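Local coordinates for protein MJ1225 (Methanocaldococcus jannaschii, PDB 3KH5), which contains four CBS repeats, binds AMP and ADP, and is a putative archaeal homologue of the gamma subunit of AMP-activated protein kinase, at residues A[14-19]-A[38-43]; A[44-48]-A[121-127]; A[65-69]-A[88-92]. One frame throughout, in Å; residues are numbered along the deposited sequence.

In the fold
The three contacts come from the first two CBS repeats. Interaction 1 comes first along the chain. It joins the segment before helix 23-33 to strand 37-41, within the first repeat. Interaction 2 follows, about 11 Å away between centres. It sets the loop between strands 37-41 and 48-53 against the matching loop of the second repeat. The two touch: T16 packs on L127, and N42 N probably hydrogen-bonds to K47 O. Interaction 3 lies within the sequence interval spanned by interaction 2, but about 23 Å from it between centres. It meets interaction 1 where V40 packs on M90. Interactions 1 and 3 hold residues of nucleotide pockets. Interaction 2 joins the repeats, next to interaction 1.

Interaction 1 of 3, residues A[14-19]-A[38-43]; sequences IVTVYP and LPVVNA. With ADP (adenosine-5'-diphosphate), chain B.
Segment 14-19 is an extended loop laid along strand 38-41, and the end-to-end directions of the two segments differ by 68°. I14 points its CB toward the strand, with CG2 4.0 Å from P39 CG, but the end of the side chain leads away. V15 reads the adenine of ADP (chain B) with its backbone. V15 N donates to N1 at 3.1 Å, and the ADP amino group N6 donates to V15 O at 3.1 Å. V15 (t) puts CG1 3.7 Å from L38 CD2. T16 (p) sits over P39, with CB 3.4 Å from P39 O. V17 makes a single parallel bridge with V40, CA to CA 5.0 Å. V17 N donates to P39 O at 3.1 Å, and V41 N donates to V17 O at 3.0 Å. V17 (m) packs CG1 on L38 CD1 at 3.9 Å and CG2 on V40 CG2 at 3.8 Å. Y18 (m) starts away from the strand, but its ring returns. Y18 CD1 is 3.7 Å from A43 CB, and V41 O lies at the ring edge. P19 closes the run, with CD 3.9 Å from V40 CG1. This short beta pairing beside the hairpin of strands 37-41 and 48-53 belongs to the CBS fold. Two backbone hydrogen bonds and apolar side chains hold the loop, and V15 N and O meet the adenine edge.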
loop_
_atom_site.group_PDB
_atom_site.type_symbol
_atom_site.label_atom_id
_atom_site.label_comp_id
_atom_site.label_asym_id
_atom_site.label_seq_id
_atom_site.Cartn_x
_atom_site.Cartn_y
_atom_site.Cartn_z
ATOM N N ILE A 14 0.880 12.408 -13.312
ATOM C CA ILE A 14 0.347 11.692 -12.170
ATOM C C ILE A 14 -1.065 11.233 -12.487
ATOM O O ILE A 14 -1.909 12.026 -12.912
ATOM C CB ILE A 14 0.417 12.530 -10.873
ATOM C CG1 ILE A 14 1.867 12.959 -10.591
ATOM C CG2 ILE A 14 -0.167 11.762 -9.681
ATOM C CD1 ILE A 14 2.918 11.832 -10.705
ATOM N N VAL A 15 -1.296 9.936 -12.306
ATOM C CA VAL A 15 -2.617 9.339 -12.480
ATOM C C VAL A 15 -3.515 9.743 -11.306
ATOM O O VAL A 15 -3.181 9.503 -10.143
ATOM C CB VAL A 15 -2.532 7.795 -12.617
ATOM C CG1 VAL A 15 -3.914 7.170 -12.607
ATOM C CG2 VAL A 15 -1.793 7.412 -13.894
ATOM N N THR A 16 -4.646 10.367 -11.623
ATOM C CA THR A 16 -5.562 10.878 -10.608
ATOM C C THR A 16 -6.999 10.452 -10.873
ATOM O O THR A 16 -7.330 9.970 -11.962
ATOM C CB THR A 16 -5.537 12.425 -10.550
ATOM O OG1 THR A 16 -5.954 12.958 -11.813
ATOM C CG2 THR A 16 -4.148 12.945 -10.220
ATOM N N VAL A 17 -7.842 10.629 -9.858
ATOM C CA VAL A 17 -9.299 10.589 -10.019
ATOM C C VAL A 17 -9.938 11.878 -9.463
ATOM O O VAL A 17 -9.246 12.722 -8.883
ATOM C CB VAL A 17 -9.937 9.319 -9.374
ATOM C CG1 VAL A 17 -9.380 8.046 -10.007
ATOM C CG2 VAL A 17 -9.740 9.304 -7.858
ATOM N N TYR A 18 -11.251 12.026 -9.656
ATOM C CA TYR A 18 -12.011 13.183 -9.157
ATOM C C TYR A 18 -12.917 12.771 -8.010
ATOM O O TYR A 18 -13.190 11.582 -7.850
ATOM C CB TYR A 18 -12.843 13.801 -10.283
ATOM C CG TYR A 18 -12.027 14.007 -11.522
ATOM C CD1 TYR A 18 -11.079 15.027 -11.590
ATOM C CD2 TYR A 18 -12.162 13.155 -12.614
ATOM C CE1 TYR A 18 -10.302 15.207 -12.727
ATOM C CE2 TYR A 18 -11.395 13.326 -13.756
ATOM C CZ TYR A 18 -10.466 14.353 -13.807
ATOM O OH TYR A 18 -9.702 14.524 -14.939
ATOM N N PRO A 19 -13.396 13.747 -7.204
ATOM C CA PRO A 19 -14.266 13.399 -6.079
ATOM C C PRO A 19 -15.529 12.664 -6.514
ATOM O O PRO A 19 -16.052 11.842 -5.756
ATOM C CB PRO A 19 -14.641 14.764 -5.482
ATOM C CG PRO A 19 -13.538 15.661 -5.882
ATOM C CD PRO A 19 -13.091 15.191 -7.229
ATOM N N LEU A 38 -3.772 6.900 -5.496
ATOM C CA LEU A 38 -4.381 7.888 -6.390
ATOM C C LEU A 38 -4.807 9.191 -5.706
ATOM O O LEU A 38 -5.771 9.189 -4.922
ATOM C CB LEU A 38 -5.591 7.286 -7.122
ATOM C CG LEU A 38 -5.459 5.997 -7.942
ATOM C CD1 LEU A 38 -6.817 5.586 -8.493
ATOM C CD2 LEU A 38 -4.450 6.144 -9.070
ATOM N N PRO A 39 -4.105 10.310 -6.008
ATOM C CA PRO A 39 -4.580 11.631 -5.597
ATOM C C PRO A 39 -5.955 11.919 -6.176
ATOM O O PRO A 39 -6.244 11.562 -7.324
ATOM C CB PRO A 39 -3.549 12.588 -6.209
ATOM C CG PRO A 39 -2.319 11.782 -6.331
ATOM C CD PRO A 39 -2.790 10.396 -6.676
ATOM N N VAL A 40 -6.797 12.533 -5.357
ATOM C CA VAL A 40 -8.103 12.981 -5.788
ATOM C C VAL A 40 -7.998 14.497 -5.962
ATOM O O VAL A 40 -7.592 15.219 -5.043
ATOM C CB VAL A 40 -9.215 12.558 -4.799
ATOM C CG1 VAL A 40 -10.586 12.921 -5.346
ATOM C CG2 VAL A 40 -9.150 11.052 -4.531
ATOM N N VAL A 41 -8.319 14.962 -7.165
ATOM C CA VAL A 41 -8.172 16.372 -7.521
ATOM C C VAL A 41 -9.482 16.953 -8.073
ATOM O O VAL A 41 -10.322 16.211 -8.586
ATOM C CB VAL A 41 -7.031 16.583 -8.562
ATOM C CG1 VAL A 41 -5.675 16.155 -8.005
ATOM C CG2 VAL A 41 -7.340 15.890 -9.898
ATOM N N ASN A 42 -9.659 18.270 -7.970
ATOM C CA ASN A 42 -10.754 18.944 -8.680
ATOM C C ASN A 42 -10.501 18.940 -10.188
ATOM O O ASN A 42 -9.347 19.027 -10.620
ATOM C CB ASN A 42 -10.908 20.388 -8.209
ATOM C CG ASN A 42 -11.273 20.496 -6.746
ATOM O OD1 ASN A 42 -10.785 21.378 -6.040
ATOM N ND2 ASN A 42 -12.137 19.602 -6.278
ATOM N N ALA A 43 -11.575 18.879 -10.985
ATOM C CA ALA A 43 -11.434 18.691 -12.452
ATOM C C ALA A 43 -10.981 19.846 -13.399
ATOM O O ALA A 43 -10.244 19.568 -14.350
ATOM C CB ALA A 43 -12.713 18.026 -13.014
HETATM P PB ADP B . 2.258 3.042 -4.165
HETATM O O1B ADP B . 1.724 2.792 -5.524
HETATM O O2B ADP B . 2.451 1.660 -3.334
HETATM O O3B ADP B . 1.269 3.909 -3.253
HETATM P PA ADP B . 5.013 2.908 -4.422
HETATM O O1A ADP B . 4.842 1.551 -5.033
HETATM O O2A ADP B . 6.379 3.770 -4.717
HETATM O O3A ADP B . 3.672 3.810 -4.162
HETATM O "O5'" ADP B . 4.687 3.515 -5.922
HETATM C "C5'" ADP B . 4.848 2.804 -7.192
HETATM C "C4'" ADP B . 5.716 3.595 -8.218
HETATM O "O4'" ADP B . 4.941 4.328 -9.220
HETATM C "C3'" ADP B . 6.559 4.620 -7.455
HETATM O "O3'" ADP B . 7.932 4.560 -7.892
HETATM C "C2'" ADP B . 5.943 5.981 -7.764
HETATM O "O2'" ADP B . 7.001 6.837 -8.200
HETATM C "C1'" ADP B . 4.943 5.760 -8.915
HETATM N N9 ADP B . 3.504 6.178 -8.666
HETATM C C8 ADP B . 2.762 5.886 -7.592
HETATM N N7 ADP B . 1.542 6.411 -7.732
HETATM C C5 ADP B . 1.495 7.038 -8.904
HETATM C C6 ADP B . 0.509 7.755 -9.584
HETATM N N6 ADP B . -0.698 7.925 -9.050
HETATM N N1 ADP B . 0.798 8.278 -10.791
HETATM C C2 ADP B . 2.001 8.119 -11.333
HETATM N N3 ADP B . 2.958 7.440 -10.710
HETATM C C4 ADP B . 2.741 6.892 -9.498
#

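Interaction 2 of 3, residues A[44-48]-A[121-127]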
loop_
_atom_site.group_PDB
_atom_site.type_symbol
_atom_site.label_atom_id
_atom_site.label_comp_id
_atom_site.label_asym_id
_atom_site.label_seq_id
_atom_site.Cartn_x
_atom_site.Cartn_y
_atom_site.Cartn_z
ATOM N N GLY A 44 -11.336 21.113 -13.186
ATOM C CA GLY A 44 -11.523 21.765 -11.912
ATOM C C GLY A 44 -10.331 22.709 -11.987
ATOM O O GLY A 44 -9.991 23.217 -13.076
ATOM N N ASN A 45 -9.671 22.907 -10.851
ATOM C CA ASN A 45 -8.417 23.666 -10.775
ATOM C C ASN A 45 -7.190 22.789 -10.472
ATOM O O ASN A 45 -6.100 23.308 -10.206
ATOM C CB ASN A 45 -8.549 24.744 -9.700
ATOM C CG ASN A 45 -9.271 24.243 -8.454
ATOM O OD1 ASN A 45 -10.032 24.981 -7.830
ATOM N ND2 ASN A 45 -9.046 22.983 -8.095
ATOM N N ASN A 46 -7.383 21.469 -10.501
ATOM C CA ASN A 46 -6.326 20.489 -10.204
ATOM C C ASN A 46 -5.822 20.515 -8.756
ATOM O O ASN A 46 -4.732 20.017 -8.467
ATOM C CB ASN A 46 -5.149 20.622 -11.192
ATOM C CG ASN A 46 -4.597 19.269 -11.620
ATOM O OD1 ASN A 46 -5.346 18.302 -11.783
ATOM N ND2 ASN A 46 -3.284 19.198 -11.825
ATOM N N LYS A 47 -6.611 21.086 -7.851
ATOM C CA LYS A 47 -6.236 21.111 -6.441
ATOM C C LYS A 47 -6.435 19.744 -5.802
ATOM O O LYS A 47 -7.448 19.083 -6.040
ATOM C CB LYS A 47 -7.035 22.168 -5.678
ATOM C CG LYS A 47 -6.601 23.592 -5.978
ATOM C CD LYS A 47 -7.533 24.616 -5.352
ATOM C CE LYS A 47 -7.187 26.018 -5.838
ATOM N NZ LYS A 47 -8.110 27.053 -5.294
ATOM N N VAL A 48 -5.460 19.333 -4.995
ATOM C CA VAL A 48 -5.537 18.077 -4.250
ATOM C C VAL A 48 -6.565 18.210 -3.134
ATOM O O VAL A 48 -6.409 19.031 -2.226
ATOM C CB VAL A 48 -4.164 17.668 -3.654
ATOM C CG1 VAL A 48 -4.289 16.389 -2.822
ATOM C CG2 VAL A 48 -3.136 17.480 -4.759
ATOM N N VAL A 121 2.708 19.726 -4.250
ATOM C CA VAL A 121 1.776 20.771 -4.666
ATOM C C VAL A 121 2.437 22.141 -4.739
ATOM O O VAL A 121 3.475 22.381 -4.115
ATOM C CB VAL A 121 0.526 20.862 -3.734
ATOM C CG1 VAL A 121 -0.204 19.526 -3.661
ATOM C CG2 VAL A 121 0.904 21.355 -2.331
ATOM N N ASN A 122 1.829 23.042 -5.507
ATOM C CA ASN A 122 2.286 24.423 -5.522
ATOM C C ASN A 122 1.594 25.229 -4.430
ATOM O O ASN A 122 0.950 24.658 -3.544
ATOM C CB ASN A 122 2.129 25.058 -6.915
ATOM C CG ASN A 122 0.683 25.167 -7.370
ATOM O OD1 ASN A 122 -0.254 25.056 -6.576
ATOM N ND2 ASN A 122 0.495 25.397 -8.665
ATOM N N ASP A 123 1.728 26.550 -4.492
ATOM C CA ASP A 123 1.170 27.413 -3.457
ATOM C C ASP A 123 -0.363 27.455 -3.458
ATOM O O ASP A 123 -0.970 27.808 -2.443
ATOM C CB ASP A 123 1.789 28.819 -3.508
ATOM C CG ASP A 123 3.112 28.909 -2.738
ATOM O OD1 ASP A 123 3.513 27.914 -2.091
ATOM O OD2 ASP A 123 3.751 29.984 -2.776
ATOM N N GLU A 124 -0.981 27.072 -4.580
ATOM C CA GLU A 124 -2.445 26.992 -4.665
ATOM C C GLU A 124 -2.973 25.594 -4.319
ATOM O O GLU A 124 -4.169 25.330 -4.468
ATOM C CB GLU A 124 -2.961 27.381 -6.062
ATOM C CG GLU A 124 -1.932 27.961 -7.032
ATOM C CD GLU A 124 -1.427 29.334 -6.632
ATOM O OE1 GLU A 124 -0.240 29.620 -6.893
ATOM O OE2 GLU A 124 -2.207 30.126 -6.056
ATOM N N ASN A 125 -2.084 24.707 -3.868
ATOM C CA ASN A 125 -2.427 23.304 -3.582
ATOM C C ASN A 125 -2.765 22.496 -4.846
ATOM O O ASN A 125 -3.386 21.430 -4.774
ATOM C CB ASN A 125 -3.550 23.208 -2.534
ATOM C CG ASN A 125 -3.655 21.829 -1.902
ATOM O OD1 ASN A 125 -2.672 21.284 -1.393
ATOM N ND2 ASN A 125 -4.856 21.262 -1.918
ATOM N N GLN A 126 -2.340 23.013 -6.000
ATOM C CA GLN A 126 -2.511 22.330 -7.281
ATOM C C GLN A 126 -1.478 21.218 -7.390
ATOM O O GLN A 126 -0.329 21.397 -6.982
ATOM C CB GLN A 126 -2.348 23.313 -8.449
ATOM C CG GLN A 126 -3.473 24.335 -8.607
ATOM C CD GLN A 126 -3.246 25.285 -9.778
ATOM O OE1 GLN A 126 -2.284 26.053 -9.795
ATOM N NE2 GLN A 126 -4.142 25.238 -10.763
ATOM N N LEU A 127 -1.884 20.077 -7.937
ATOM C CA LEU A 127 -0.980 18.942 -8.070
ATOM C C LEU A 127 0.135 19.237 -9.071
ATOM O O LEU A 127 -0.130 19.620 -10.213
ATOM C CB LEU A 127 -1.740 17.677 -8.477
ATOM C CG LEU A 127 -0.909 16.390 -8.522
ATOM C CD1 LEU A 127 -0.516 15.938 -7.120
ATOM C CD2 LEU A 127 -1.671 15.295 -9.236
#
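This is a contact between two strand-connecting loops of two CBS repeats. Segment 44-48 links strands 37-41 and 48-53 of the first repeat. Segment 121-127 links strands 117-121 and 127-132 of the second. A single antiparallel bridge pairs K47 with Q126, a non-hydrogen-bonded pair whose CA atoms are only 4.0 Å apart. L127 N donates to N46 O at 2.9 Å, and V48 N donates to N125 O at 3.0 Å. N46 and N125 match each other, both with positive phi and psi near 20°. Each presents its carbonyl to the other loop. Side chains add to this bridge. Q126 NE2 donates to N45 O at 2.8 Å, and N125 ND2 makes a weak bond to V48 O at 2.7 Å. Beside these hydrogen bonds, V48 CG2 packs on V121 CG1 at 3.7 Å and on L127 CD1 at 3.8 Å. The second loop is well braced. Residues 122-125 form a type I beta turn, and N122 OD1 accepts from E124 N in an Asx turn. N122 OD1 also takes Q126 N, while N122 ND2 donates to Q126 OE1. N45 ND2 is held by N42 OD1. The near-symmetric meeting of equivalent inter-strand loops is consistent with the pseudo-twofold pairing of CBS repeats into a Bateman module.

Interaction 3 of 3, residues A[65-69]-A[88-92]; sequences SKYNL and EIMEE. With AMP (adenosine monophosphate), chain F; ADP (adenosine-5'-diphosphate), chain D.
The long side chain of K66 overlaps I89, with K66 CD 4.1 Å from I89 CB. K66 lies in a run with helical phi/psi that leads into helix 68-73. L69 N donates to K66 O at 3.2 Å, so L69 follows one turn on, and both point CB toward segment 88-92. The nearest CA pairs are K66 with I89 at 6.4 Å and L69 with E88 at 8.3 Å. K66 is extended, m then t at chi2 to chi4. This carries K66 NZ to I89 O and E91 OE2, each 2.9 Å away, the latter in a salt bridge. NZ also forms a salt bridge with D56 OD1, its strongest polar partner. E91 folds back with chi1 and chi2 both m. Its CG lies 3.2 Å from O2' of ADP (chain D). L69 (t, p) packs CD2 on E88 CB at 4.0 Å and on I89 CG2 at 4.1 Å. I89 (p, t) enters the core against I57 and F60 of helix 54-63. The far end of the contact holds AMP. Its N6 donates to E88 O at 3.2 Å and to E88 OE1 at 3.1 Å. L69 CD1 comes within 3.3 Å of AMP N7, and S65 O lies 3.3 Å from AMP C2. The contact joins the helical segment following helix 54-63 to residues 88-92, in the loop before strand 97-98, between two nucleotides. The chemistry splits along it: apolar packing and an adenine amino group read by E88 at the AMP end, and a lysine shared by the carboxylates of E91 and D56 beside the ADP ribose.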
loop_
_atom_site.group_PDB
_atom_site.type_symbol
_atom_site.label_atom_id
_atom_site.label_comp_id
_atom_site.label_asym_id
_atom_site.label_seq_id
_atom_site.Cartn_x
_atom_site.Cartn_y
_atom_site.Cartn_z
ATOM N N SER A 65 -13.969 1.094 9.200
ATOM C CA SER A 65 -15.208 1.853 9.337
ATOM C C SER A 65 -15.884 2.156 8.000
ATOM O O SER A 65 -17.101 2.324 7.953
ATOM C CB SER A 65 -14.958 3.150 10.120
ATOM O OG SER A 65 -16.163 3.863 10.355
ATOM N N LYS A 66 -15.105 2.213 6.921
ATOM C CA LYS A 66 -15.657 2.517 5.595
ATOM C C LYS A 66 -16.539 1.389 5.057
ATOM O O LYS A 66 -17.316 1.592 4.118
ATOM C CB LYS A 66 -14.542 2.867 4.605
ATOM C CG LYS A 66 -13.844 4.170 4.951
ATOM C CD LYS A 66 -12.494 4.291 4.278
ATOM C CE LYS A 66 -11.725 5.451 4.891
ATOM N NZ LYS A 66 -10.554 5.870 4.077
ATOM N N TYR A 67 -16.423 0.213 5.669
ATOM C CA TYR A 67 -17.268 -0.928 5.327
ATOM C C TYR A 67 -18.759 -0.669 5.537
ATOM O O TYR A 67 -19.603 -1.312 4.903
ATOM C CB TYR A 67 -16.847 -2.167 6.113
ATOM C CG TYR A 67 -17.758 -3.350 5.899
ATOM C CD1 TYR A 67 -17.811 -3.995 4.663
ATOM C CD2 TYR A 67 -18.577 -3.821 6.926
ATOM C CE1 TYR A 67 -18.645 -5.082 4.453
ATOM C CE2 TYR A 67 -19.417 -4.913 6.726
ATOM C CZ TYR A 67 -19.448 -5.536 5.487
ATOM O OH TYR A 67 -20.277 -6.614 5.277
ATOM N N ASN A 68 -19.085 0.267 6.421
ATOM C CA ASN A 68 -20.485 0.554 6.701
ATOM C C ASN A 68 -21.225 1.261 5.558
ATOM O O ASN A 68 -22.454 1.385 5.597
ATOM C CB ASN A 68 -20.653 1.268 8.047
ATOM C CG ASN A 68 -21.018 0.303 9.178
ATOM O OD1 ASN A 68 -20.599 -0.859 9.192
ATOM N ND2 ASN A 68 -21.807 0.788 10.129
ATOM N N LEU A 69 -20.482 1.692 4.537
ATOM C CA LEU A 69 -21.106 2.136 3.288
ATOM C C LEU A 69 -21.798 0.964 2.581
ATOM O O LEU A 69 -22.915 1.111 2.082
ATOM C CB LEU A 69 -20.095 2.825 2.358
ATOM C CG LEU A 69 -20.674 3.555 1.129
ATOM C CD1 LEU A 69 -21.625 4.685 1.542
ATOM C CD2 LEU A 69 -19.552 4.110 0.241
ATOM N N GLU A 88 -16.728 9.545 -0.870
ATOM C CA GLU A 88 -17.279 8.860 0.303
ATOM C C GLU A 88 -16.241 8.071 1.112
ATOM O O GLU A 88 -16.426 7.874 2.314
ATOM C CB GLU A 88 -18.458 7.945 -0.068
ATOM C CG GLU A 88 -19.752 8.675 -0.458
ATOM C CD GLU A 88 -20.490 9.329 0.715
ATOM O OE1 GLU A 88 -20.237 8.971 1.888
ATOM O OE2 GLU A 88 -21.341 10.207 0.448
ATOM N N ILE A 89 -15.162 7.627 0.464
ATOM C CA ILE A 89 -14.160 6.781 1.134
ATOM C C ILE A 89 -12.704 7.264 1.045
ATOM O O ILE A 89 -11.805 6.623 1.598
ATOM C CB ILE A 89 -14.250 5.279 0.695
ATOM C CG1 ILE A 89 -13.895 5.097 -0.789
ATOM C CG2 ILE A 89 -15.623 4.689 1.036
ATOM C CD1 ILE A 89 -13.510 3.667 -1.161
ATOM N N MET A 90 -12.467 8.377 0.358
ATOM C CA MET A 90 -11.116 8.918 0.260
ATOM C C MET A 90 -10.653 9.519 1.590
ATOM O O MET A 90 -11.472 9.943 2.415
ATOM C CB MET A 90 -11.026 9.960 -0.860
ATOM C CG MET A 90 -11.718 11.289 -0.556
ATOM S SD MET A 90 -11.648 12.425 -1.950
ATOM C CE MET A 90 -12.428 13.893 -1.275
ATOM N N GLU A 91 -9.344 9.550 1.795
ATOM C CA GLU A 91 -8.801 10.331 2.887
ATOM C C GLU A 91 -8.718 11.796 2.470
ATOM O O GLU A 91 -8.225 12.112 1.386
ATOM C CB GLU A 91 -7.451 9.769 3.313
ATOM C CG GLU A 91 -7.602 8.430 4.045
ATOM C CD GLU A 91 -8.283 8.596 5.394
ATOM O OE1 GLU A 91 -7.811 9.458 6.171
ATOM O OE2 GLU A 91 -9.270 7.875 5.683
ATOM N N GLU A 92 -9.246 12.682 3.311
ATOM C CA GLU A 92 -9.118 14.129 3.101
ATOM C C GLU A 92 -8.004 14.622 4.038
ATOM O O GLU A 92 -7.400 13.799 4.732
ATOM C CB GLU A 92 -10.461 14.828 3.348
ATOM C CG GLU A 92 -11.626 14.196 2.565
ATOM C CD GLU A 92 -12.925 14.975 2.681
ATOM O OE1 GLU A 92 -13.968 14.357 2.988
ATOM O OE2 GLU A 92 -12.907 16.208 2.466
HETATM P P AMP F . -27.273 7.666 5.332
HETATM O O1P AMP F . -27.254 8.907 6.142
HETATM O O2P AMP F . -26.218 7.717 4.100
HETATM O O3P AMP F . -28.716 7.426 4.646
HETATM O "O5'" AMP F . -26.976 6.341 6.185
HETATM C "C5'" AMP F . -26.473 5.181 5.531
HETATM C "C4'" AMP F . -25.876 4.164 6.531
HETATM O "O4'" AMP F . -24.568 3.727 6.045
HETATM C "C3'" AMP F . -25.638 4.687 7.954
HETATM O "O3'" AMP F . -25.714 3.605 8.897
HETATM C "C2'" AMP F . -24.222 5.256 7.878
HETATM O "O2'" AMP F . -23.567 5.123 9.146
HETATM C "C1'" AMP F . -23.526 4.361 6.848
HETATM N N9 AMP F . -22.641 5.123 5.927
HETATM C C8 AMP F . -23.027 5.990 4.988
HETATM N N7 AMP F . -21.954 6.467 4.358
HETATM C C5 AMP F . -20.881 5.897 4.893
HETATM C C6 AMP F . -19.515 5.996 4.654
HETATM N N6 AMP F . -19.055 6.807 3.706
HETATM N N1 AMP F . -18.667 5.261 5.395
HETATM C C2 AMP F . -19.117 4.448 6.345
HETATM N N3 AMP F . -20.414 4.333 6.597
HETATM C C4 AMP F . -21.316 5.040 5.891
HETATM P PB ADP D . 1.174 4.258 2.777
HETATM O O1B ADP D . 1.765 3.804 4.068
HETATM O O2B ADP D . 1.664 3.325 1.536
HETATM O O3B ADP D . 1.569 5.773 2.365
HETATM P PA ADP D . -1.068 2.885 2.452
HETATM O O1A ADP D . -1.417 1.878 3.479
HETATM O O2A ADP D . -1.949 2.846 1.081
HETATM O O3A ADP D . -0.408 4.287 2.780
HETATM O "O5'" ADP D . -2.389 3.719 2.987
HETATM C "C5'" ADP D . -2.811 3.814 4.383
HETATM C "C4'" ADP D . -3.784 5.010 4.624
HETATM O "O4'" ADP D . -3.001 6.244 4.547
HETATM C "C3'" ADP D . -4.934 5.145 3.603
HETATM O "O3'" ADP D . -6.126 5.535 4.297
HETATM C "C2'" ADP D . -4.446 6.259 2.672
HETATM O "O2'" ADP D . -5.533 6.988 2.077
HETATM C "C1'" ADP D . -3.673 7.150 3.638
HETATM N N9 ADP D . -2.648 7.963 2.919
HETATM C C8 ADP D . -1.719 7.564 2.041
HETATM N N7 ADP D . -1.003 8.623 1.643
HETATM C C5 ADP D . -1.482 9.693 2.271
HETATM C C6 ADP D . -1.164 11.045 2.274
HETATM N N6 ADP D . -0.175 11.516 1.519
HETATM N N1 ADP D . -1.878 11.872 3.057
HETATM C C2 ADP D . -2.870 11.426 3.819
HETATM N N3 ADP D . -3.197 10.143 3.839
HETATM C C4 ADP D . -2.522 9.267 3.079
#